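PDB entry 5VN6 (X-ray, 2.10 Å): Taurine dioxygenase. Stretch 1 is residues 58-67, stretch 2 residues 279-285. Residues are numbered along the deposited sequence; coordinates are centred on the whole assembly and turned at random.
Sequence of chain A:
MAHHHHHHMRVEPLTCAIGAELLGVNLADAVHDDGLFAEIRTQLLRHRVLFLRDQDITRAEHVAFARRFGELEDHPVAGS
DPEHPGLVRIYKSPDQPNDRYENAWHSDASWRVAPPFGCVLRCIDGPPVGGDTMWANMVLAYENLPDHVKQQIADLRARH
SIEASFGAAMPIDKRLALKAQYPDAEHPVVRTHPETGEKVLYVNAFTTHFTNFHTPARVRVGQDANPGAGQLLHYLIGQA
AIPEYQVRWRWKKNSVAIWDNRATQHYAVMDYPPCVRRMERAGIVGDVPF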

# COMPACT_ATOMS: atom_id res chain seq x y z
N THR A 58 25.81 19.56 -0.53
CA THR A 58 26.76 19.12 0.48
C THR A 58 26.02 18.77 1.76
O THR A 58 24.86 19.11 1.95
CB THR A 58 27.78 20.22 0.76
OG1 THR A 58 27.17 21.24 1.54
CG2 THR A 58 28.26 20.83 -0.56
N ARG A 59 26.72 18.03 2.62
CA ARG A 59 26.12 17.65 3.89
C ARG A 59 25.85 18.87 4.76
O ARG A 59 24.82 18.94 5.44
CB ARG A 59 27.01 16.62 4.58
CG ARG A 59 27.18 15.38 3.69
CD ARG A 59 28.25 14.42 4.17
NE ARG A 59 28.09 13.08 3.61
CZ ARG A 59 28.24 12.77 2.32
NH1 ARG A 59 28.55 13.71 1.44
NH2 ARG A 59 28.08 11.52 1.92
N ALA A 60 26.75 19.86 4.72
CA ALA A 60 26.48 21.10 5.43
C ALA A 60 25.20 21.75 4.92
O ALA A 60 24.38 22.23 5.71
CB ALA A 60 27.68 22.06 5.32
N GLU A 61 24.99 21.73 3.59
CA GLU A 61 23.75 22.29 3.05
C GLU A 61 22.53 21.46 3.43
O GLU A 61 21.47 22.02 3.74
CB GLU A 61 23.84 22.43 1.53
CG GLU A 61 24.95 23.37 1.07
CD GLU A 61 25.11 23.39 -0.44
OE1 GLU A 61 24.93 22.34 -1.08
OE2 GLU A 61 25.45 24.47 -0.98
N HIS A 62 22.65 20.12 3.42
CA HIS A 62 21.56 19.26 3.87
C HIS A 62 21.18 19.59 5.31
O HIS A 62 20.00 19.74 5.64
CB HIS A 62 21.99 17.78 3.75
CG HIS A 62 20.95 16.78 4.15
ND1 HIS A 62 21.11 15.42 3.92
CD2 HIS A 62 19.74 16.91 4.75
CE1 HIS A 62 20.05 14.77 4.37
NE2 HIS A 62 19.21 15.65 4.88
N VAL A 63 22.19 19.72 6.17
CA VAL A 63 21.97 20.05 7.57
C VAL A 63 21.38 21.45 7.70
O VAL A 63 20.39 21.66 8.41
CB VAL A 63 23.30 19.91 8.34
CG1 VAL A 63 23.28 20.73 9.62
CG2 VAL A 63 23.57 18.44 8.63
N ALA A 64 21.97 22.43 7.02
CA ALA A 64 21.51 23.81 7.13
C ALA A 64 20.10 23.98 6.56
O ALA A 64 19.33 24.82 7.06
CB ALA A 64 22.48 24.75 6.44
N PHE A 65 19.73 23.23 5.52
CA PHE A 65 18.36 23.30 5.04
C PHE A 65 17.39 22.77 6.08
O PHE A 65 16.35 23.39 6.35
CB PHE A 65 18.19 22.54 3.72
CG PHE A 65 16.75 22.37 3.29
CD1 PHE A 65 16.04 23.44 2.75
CD2 PHE A 65 16.10 21.15 3.43
CE1 PHE A 65 14.71 23.29 2.35
CE2 PHE A 65 14.77 21.00 3.04
CZ PHE A 65 14.08 22.08 2.49
N ALA A 66 17.70 21.61 6.68
CA ALA A 66 16.79 21.02 7.66
C ALA A 66 16.65 21.90 8.89
O ALA A 66 15.59 21.96 9.51
CB ALA A 66 17.29 19.64 8.07
N ARG A 67 17.73 22.60 9.24
CA ARG A 67 17.75 23.48 10.41
C ARG A 67 16.77 24.65 10.25
O ARG A 67 16.30 25.19 11.25
CB ARG A 67 19.19 23.96 10.59
CG ARG A 67 19.42 24.94 11.67
CD ARG A 67 19.28 24.29 13.01
NE ARG A 67 19.50 25.30 14.03
CZ ARG A 67 18.58 26.19 14.38
NH1 ARG A 67 17.38 26.16 13.80
NH2 ARG A 67 18.85 27.10 15.31
N MET A 279 21.80 6.02 2.86
CA MET A 279 20.92 7.17 3.07
C MET A 279 21.51 8.07 4.14
O MET A 279 22.32 7.64 4.97
CB MET A 279 19.50 6.73 3.50
CG MET A 279 18.95 5.53 2.76
SD MET A 279 18.26 5.94 1.15
CE MET A 279 16.84 6.95 1.56
N GLU A 280 21.11 9.34 4.11
CA GLU A 280 21.49 10.28 5.15
C GLU A 280 20.26 11.11 5.50
O GLU A 280 19.58 11.61 4.60
CB GLU A 280 22.66 11.18 4.71
CG GLU A 280 23.96 10.40 4.47
CD GLU A 280 25.15 11.27 4.07
OE1 GLU A 280 25.01 12.50 4.00
OE2 GLU A 280 26.24 10.70 3.82
N ARG A 281 19.98 11.25 6.79
CA ARG A 281 18.79 11.95 7.23
C ARG A 281 19.15 13.03 8.25
O ARG A 281 20.19 12.97 8.91
CB ARG A 281 17.74 10.98 7.81
CG ARG A 281 18.13 10.30 9.12
CD ARG A 281 17.05 9.29 9.55
NE ARG A 281 15.76 9.91 9.84
CZ ARG A 281 15.43 10.42 11.03
NH1 ARG A 281 14.23 10.95 11.21
NH2 ARG A 281 16.30 10.39 12.03
N ALA A 282 18.30 14.05 8.32
CA ALA A 282 18.38 15.10 9.34
C ALA A 282 17.01 15.22 9.97
O ALA A 282 16.05 15.63 9.29
CB ALA A 282 18.84 16.42 8.74
N GLY A 283 16.90 14.84 11.24
CA GLY A 283 15.62 14.88 11.94
C GLY A 283 15.45 16.21 12.67
O GLY A 283 16.42 16.78 13.18
N ILE A 284 14.22 16.70 12.70
CA ILE A 284 13.88 18.00 13.28
C ILE A 284 13.09 17.77 14.56
O ILE A 284 12.16 16.96 14.59
CB ILE A 284 13.09 18.88 12.30
CG1 ILE A 284 13.90 19.14 11.02
CG2 ILE A 284 12.68 20.21 12.96
CD1 ILE A 284 13.06 19.06 9.72
N VAL A 285 13.47 18.49 15.62
CA VAL A 285 12.84 18.33 16.93
C VAL A 285 11.37 18.73 16.85
O VAL A 285 11.03 19.76 16.25
CB VAL A 285 13.59 19.14 17.99
CG1 VAL A 285 12.86 19.08 19.33
CG2 VAL A 285 15.01 18.63 18.16
O HOH W 1 23.40 14.30 2.43

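The helix that starts at Arg59 lies over the strand that runs through Met279 to Gly283, running in nearly the same direction: the angle between their N-to-C axes is 22°, and the axes come within 8.6 Å of each other. The contact joins residues at least 216 positions apart in sequence and buries 344 Å² in all. It grades from charged and polar near Arg59 and Glu280 to apolar further along.

The charged part is a salt bridge between Arg59 and Glu280. The CA-to-CB bond of Arg59 points sideways, and the CA atoms of Arg59 and Glu280 are 8.8 Å apart, so the long side chain has to span the gap. It does so with chi1 m and chi2 and chi3 both t, which brings the guanidinium to the carboxylate. Glu280, whose CA-to-CB bond points toward the helix, is likewise extended at chi2 (t). Its OE2 lies at the guanidinium edge, near the plane, where it accepts from both Arg59 NH2 (2.8 Å) and Arg59 NE (3.0 Å). With N-H...O angles of 129° and 125° both hydrogen bonds are weak, as expected when two donors converge on a single oxygen; the charge pairing remains close. Glu280 OE2 is also hydrogen-bonded elsewhere in the structure.

The other carboxylate oxygen is satisfied by water. Water 1 donates to Glu280 OE1 at 2.9 Å and is also hydrogen-bonded to His62 ND1 at 3.0 Å, linking helix and strand one turn in from Arg59. The buried carboxylate thus has a polar partner at each oxygen. His62, with chi1 t, points toward the strand, and its NE2 is hydrogen-bonded elsewhere in the structure, so both ring nitrogens are occupied. Between them, His62 CE1 packs 3.2 Å from Glu280 O, which sits at the ring edge near its plane; this is a close contact between a polarised carbon and a carbonyl oxygen. The ring also packs against the small side chain of Ala282, with His62 NE2 4.0 Å from Ala282 CB.

One turn further on, the contact becomes apolar. Ala66 CB and Ala282 CB, both pointing toward the opposing stretch, meet at 3.6 Å, and the CA atoms of these residues are only 6.4 Å apart. Two methyl groups fill this narrow space, and each residue has 58 Å² covered by the other stretch. Ile284 CG1 packs 3.6 Å from the carbonyl oxygen Ala66 O, beside the alanine pair. Strand alternation places Glu280, Ala282 and Ile284 on the helix side, while Arg281 points away.

At the N-cap, Thr58 OG1, with chi1 p, accepts from Glu61 N (3.0 Å), a capping bond; Thr58 N in turn donates to Glu61 OE1 (3.0 Å). Backbone bonds continue the pattern, from His62 N to Thr58 O (2.8 Å) through Ala66 N to His62 O (3.1 Å), so Arg59, His62 and Ala66 present their side chains from a regular helical frame.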